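Local coordinates for hypothetical protein PH0822 (PDB 2YX6) that is of unknown function but binds ADP and belongs to the dinitrogenase iron-molybdenum cofactor biosynthesis family, at residues G53-P56 with N57-K60; G73-A76 with I77-N81. All coordinates share one frame; numbering follows the deposited sequence.

How the interactions relate
Following the chain from the N terminus, interaction 1 comes first, on helix 54-61; it is complete before interaction 2 opens on helix 74-82, with strand 66-68 between them. Each is local, made between successive turns of one helix, so neither closes a long loop and the two neither nest nor cross. They do meet in space: Pro56 lays CB against CD2 of Tyr79 at 3.7 Å, and both Pro56 and Ile59 press on Phe80. The two helices are thereby packed together. Helix 54-61 also lies on strand 26-33, and helix 74-82 also touches strand 86-88, these last two supplying Asn81 and Val87 of the ADP site.

Interaction 1: G53-P56 with N57-K60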
loop_
_atom_site.group_PDB
_atom_site.type_symbol
_atom_site.label_atom_id
_atom_site.label_comp_id
_atom_site.label_asym_id
_atom_site.label_seq_id
_atom_site.Cartn_x
_atom_site.Cartn_y
_atom_site.Cartn_z
ATOM N N GLY A 53 5.720 -18.536 -2.568
ATOM C CA GLY A 53 4.972 -17.346 -2.115
ATOM C C GLY A 53 3.542 -17.687 -1.721
ATOM O O GLY A 53 2.601 -17.060 -2.173
ATOM N N ASP A 54 3.384 -18.675 -0.836
ATOM C CA ASP A 54 2.061 -19.146 -0.410
ATOM C C ASP A 54 1.191 -18.041 0.173
ATOM O O ASP A 54 0.165 -17.751 -0.378
ATOM C CB ASP A 54 2.185 -20.240 0.609
ATOM C CG ASP A 54 2.985 -21.404 0.112
ATOM O OD1 ASP A 54 2.719 -21.889 -1.030
ATOM O OD2 ASP A 54 3.885 -21.828 0.892
ATOM N N LEU A 55 1.640 -17.443 1.278
ATOM C CA LEU A 55 0.924 -16.367 1.940
ATOM C C LEU A 55 0.540 -15.225 1.073
ATOM O O LEU A 55 -0.619 -14.865 1.079
ATOM C CB LEU A 55 1.684 -15.876 3.158
ATOM C CG LEU A 55 1.266 -16.594 4.442
ATOM C CD1 LEU A 55 1.940 -16.016 5.696
ATOM C CD2 LEU A 55 -0.276 -16.538 4.566
ATOM N N PRO A 56 1.482 -14.637 0.311
ATOM C CA PRO A 56 1.074 -13.563 -0.601
ATOM C C PRO A 56 0.004 -13.937 -1.583
ATOM O O PRO A 56 -0.905 -13.137 -1.882
ATOM C CB PRO A 56 2.369 -13.228 -1.328
ATOM C CG PRO A 56 3.420 -13.451 -0.231
ATOM C CD PRO A 56 2.964 -14.774 0.337
ATOM N N ASN A 57 0.112 -15.160 -2.088
ATOM C CA ASN A 57 -0.817 -15.646 -3.075
ATOM C C ASN A 57 -2.121 -15.893 -2.377
ATOM O O ASN A 57 -3.152 -15.647 -2.922
ATOM C CB ASN A 57 -0.285 -16.940 -3.716
ATOM C CG ASN A 57 0.645 -16.676 -4.934
ATOM O OD1 ASN A 57 0.554 -15.646 -5.622
ATOM N ND2 ASN A 57 1.471 -17.655 -5.242
ATOM N N PHE A 58 -2.065 -16.387 -1.163
ATOM C CA PHE A 58 -3.266 -16.524 -0.333
ATOM C C PHE A 58 -4.005 -15.198 -0.241
ATOM O O PHE A 58 -5.195 -15.110 -0.545
ATOM C CB PHE A 58 -2.834 -17.006 1.051
ATOM C CG PHE A 58 -3.940 -17.089 2.037
ATOM C CD1 PHE A 58 -4.885 -18.061 1.929
ATOM C CD2 PHE A 58 -4.070 -16.128 3.045
ATOM C CE1 PHE A 58 -5.944 -18.134 2.839
ATOM C CE2 PHE A 58 -5.104 -16.185 3.937
ATOM C CZ PHE A 58 -6.058 -17.209 3.834
ATOM N N ILE A 59 -3.269 -14.138 0.114
ATOM C CA ILE A 59 -3.860 -12.784 0.226
ATOM C C ILE A 59 -4.443 -12.278 -1.113
ATOM O O ILE A 59 -5.610 -11.908 -1.178
ATOM C CB ILE A 59 -2.837 -11.820 0.892
ATOM C CG1 ILE A 59 -2.522 -12.316 2.296
ATOM C CG2 ILE A 59 -3.347 -10.424 0.930
ATOM C CD1 ILE A 59 -3.806 -12.440 3.197
ATOM N N LYS A 60 -3.658 -12.317 -2.191
ATOM C CA LYS A 60 -4.108 -11.956 -3.527
ATOM C C LYS A 60 -5.357 -12.731 -3.950
ATOM O O LYS A 60 -6.317 -12.158 -4.427
ATOM C CB LYS A 60 -2.991 -12.170 -4.539
ATOM C CG LYS A 60 -3.264 -11.439 -5.899
ATOM C CD LYS A 60 -2.246 -11.823 -6.968
ATOM C CE LYS A 60 -2.458 -11.134 -8.331
ATOM N NZ LYS A 60 -1.678 -11.819 -9.467
#
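The carbonyl oxygen of Asp54 takes the backbone N of Phe58 at 2.7 Å. One residue on, Leu55 O accepts the N of Ile59, and Pro56 O receives the N of Lys60 at 2.9 Å in a practically straight bond, with 179° at the hydrogen. Gly53 O opens the series at the N-terminal end, taking Asn57 N at 3.1 Å. Proline has no N-H to give, and at Pro56, so early in the helix, none is needed for these four bonds.

The side chain of Asn57 folds back over the start of the helix. Its CG stands beside the backbone N (chi1 -87°), which brings CG to 3.4 Å from Gly53 O; ND2 of Asn57 comes to 3.3 Å from Gly53 O, but its angle is too poor for a hydrogen bond. Leu55 and Phe58 are the apolar pair. With CG of Phe58 anti to its own backbone N (chi1 175°), the ring swings outward from the helix, and methyl CD2 of Leu55 reaches CD2 of Phe58 at 4.1 Å, obliquely to the ring. CG1 of Ile59, turned to the N side of its residue, rests 3.4 Å from Leu55 O.

Beyond the helix, Leu55 lies on Phe27 of strand 26-33, Phe58 on Phe29 of the same strand and Ile59 on both, whereas Pro56 and Asn57 turn to Tyr79 of helix 74-82. The extended chain of Lys60 carries NZ to a weak hydrogen bond with Gly105 O of the second subunit. These are the opening turns of an amphipathic alpha-helix, its i to i+4 backbone bonds in place and its apolar side packed on the mixed beta-sheet of an alpha/beta fold.

Interaction 2: G73-A76 with I77-N81; sequences GRRA and IEYFN
Arg74 and Glu78 run side by side and point the same way, one helical turn apart. They meet through carbon: CD of Arg74 lies 3.3 Å from OE2 of Glu78, while NE of Arg74 stays 4.4 Å from that oxygen, beyond a salt bridge. Bends at chi2 and chi3 lead the guanidinium away from the carboxylate, and the two planes are 35° apart. Arg75 crosses Glu78 at about a right angle, with NH2 of Arg75 4.1 Å from OE1 of Glu78 and the oxygen well out of the guanidinium plane.

The same arginine bends at chi2 (65°) and turns its end forward along the helix to Tyr79. NH1 of Arg75 comes within 3.7 Å of CD1 of Tyr79, obliquely to the ring, the two flat groups inclined at 29°.

Beneath these side chains the backbone sets the spacing. Gly73, the N-cap residue, offers its O to Ile77 N at 3.1 Å; Arg74 O takes Glu78 N, Arg75 O takes Tyr79 N, and Ala76 O accepts Phe80 N at 2.8 Å. Farther out, Tyr111 of the second subunit packs on Arg75 and Glu78, and on another side Ile77 and Phe80 touch Val87, an ADP-binding residue, in this beta-alpha-beta unit. Asn81, also of the ADP site, comes next, its backbone N bonded to Ile77 O.

Two arginines near one carboxylate, with no direct bond to it, imply at most a diffuse, longer-range attraction; the i to i+4 backbone bonds, and not an ion pair, hold the turns together.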
loop_
_atom_site.group_PDB
_atom_site.type_symbol
_atom_site.label_atom_id
_atom_site.label_comp_id
_atom_site.label_asym_id
_atom_site.label_seq_id
_atom_site.Cartn_x
_atom_site.Cartn_y
_atom_site.Cartn_z
ATOM N N GLY A 73 8.845 -9.763 6.617
ATOM C CA GLY A 73 10.171 -9.759 6.007
ATOM C C GLY A 73 10.232 -8.979 4.723
ATOM O O GLY A 73 9.240 -8.813 4.032
ATOM N N ARG A 74 11.416 -8.523 4.381
ATOM C CA ARG A 74 11.636 -7.759 3.152
ATOM C C ARG A 74 11.246 -8.517 1.900
ATOM O O ARG A 74 10.652 -7.961 0.978
ATOM C CB ARG A 74 13.099 -7.380 3.057
ATOM C CG ARG A 74 13.359 -6.211 2.184
ATOM C CD ARG A 74 14.485 -6.472 1.171
ATOM N NE ARG A 74 15.614 -7.218 1.717
ATOM C CZ ARG A 74 16.561 -6.741 2.541
ATOM N NH1 ARG A 74 16.523 -5.493 2.993
ATOM N NH2 ARG A 74 17.556 -7.542 2.926
ATOM N N ARG A 75 11.626 -9.793 1.861
ATOM C CA ARG A 75 11.277 -10.679 0.766
ATOM C C ARG A 75 9.765 -10.796 0.564
ATOM O O ARG A 75 9.320 -10.783 -0.590
ATOM C CB ARG A 75 11.869 -12.065 1.028
ATOM C CG ARG A 75 11.730 -13.013 -0.130
ATOM C CD ARG A 75 12.534 -12.541 -1.344
ATOM N NE ARG A 75 12.064 -13.159 -2.605
ATOM C CZ ARG A 75 11.078 -12.682 -3.386
ATOM N NH1 ARG A 75 10.748 -13.321 -4.513
ATOM N NH2 ARG A 75 10.407 -11.587 -3.054
ATOM N N ALA A 76 9.006 -10.933 1.663
ATOM C CA ALA A 76 7.515 -11.029 1.631
ATOM C C ALA A 76 6.882 -9.750 1.072
ATOM O O ALA A 76 5.986 -9.819 0.220
ATOM C CB ALA A 76 6.925 -11.366 3.036
ATOM N N ILE A 77 7.379 -8.593 1.534
ATOM C CA ILE A 77 6.970 -7.264 1.058
ATOM C C ILE A 77 7.226 -7.218 -0.424
ATOM O O ILE A 77 6.359 -6.863 -1.183
ATOM C CB ILE A 77 7.810 -6.058 1.724
ATOM C CG1 ILE A 77 7.374 -5.797 3.176
ATOM C CG2 ILE A 77 7.589 -4.753 0.956
ATOM C CD1 ILE A 77 8.365 -4.973 4.031
ATOM N N GLU A 78 8.438 -7.571 -0.844
ATOM C CA GLU A 78 8.739 -7.495 -2.289
ATOM C C GLU A 78 7.822 -8.424 -3.134
ATOM O O GLU A 78 7.311 -8.047 -4.210
ATOM C CB GLU A 78 10.207 -7.845 -2.524
ATOM C CG GLU A 78 11.128 -6.745 -2.081
ATOM C CD GLU A 78 12.569 -7.213 -2.029
ATOM O OE1 GLU A 78 12.807 -8.427 -2.060
ATOM O OE2 GLU A 78 13.464 -6.366 -1.972
ATOM N N TYR A 79 7.576 -9.607 -2.601
ATOM C CA TYR A 79 6.711 -10.572 -3.248
ATOM C C TYR A 79 5.265 -9.986 -3.361
ATOM O O TYR A 79 4.643 -10.084 -4.402
ATOM C CB TYR A 79 6.768 -11.915 -2.503
ATOM C CG TYR A 79 6.331 -13.085 -3.339
ATOM C CD1 TYR A 79 7.217 -14.105 -3.644
ATOM C CD2 TYR A 79 5.035 -13.165 -3.846
ATOM C CE1 TYR A 79 6.827 -15.204 -4.442
ATOM C CE2 TYR A 79 4.612 -14.254 -4.618
ATOM C CZ TYR A 79 5.522 -15.267 -4.923
ATOM O OH TYR A 79 5.121 -16.353 -5.693
ATOM N N PHE A 80 4.810 -9.289 -2.316
ATOM C CA PHE A 80 3.506 -8.636 -2.289
ATOM C C PHE A 80 3.451 -7.568 -3.369
ATOM O O PHE A 80 2.499 -7.488 -4.174
ATOM C CB PHE A 80 3.206 -8.023 -0.913
ATOM C CG PHE A 80 2.478 -8.946 0.060
ATOM C CD1 PHE A 80 3.067 -9.315 1.266
ATOM C CD2 PHE A 80 1.228 -9.441 -0.226
ATOM C CE1 PHE A 80 2.419 -10.146 2.148
ATOM C CE2 PHE A 80 0.545 -10.271 0.651
ATOM C CZ PHE A 80 1.125 -10.643 1.828
ATOM N N ASN A 81 4.503 -6.764 -3.408
ATOM C CA ASN A 81 4.629 -5.701 -4.328
ATOM C C ASN A 81 4.624 -6.189 -5.780
ATOM O O ASN A 81 4.011 -5.563 -6.652
ATOM C CB ASN A 81 5.916 -4.943 -3.979
ATOM C CG ASN A 81 5.741 -4.003 -2.765
ATOM O OD1 ASN A 81 4.659 -3.906 -2.148
ATOM N ND2 ASN A 81 6.830 -3.344 -2.408
#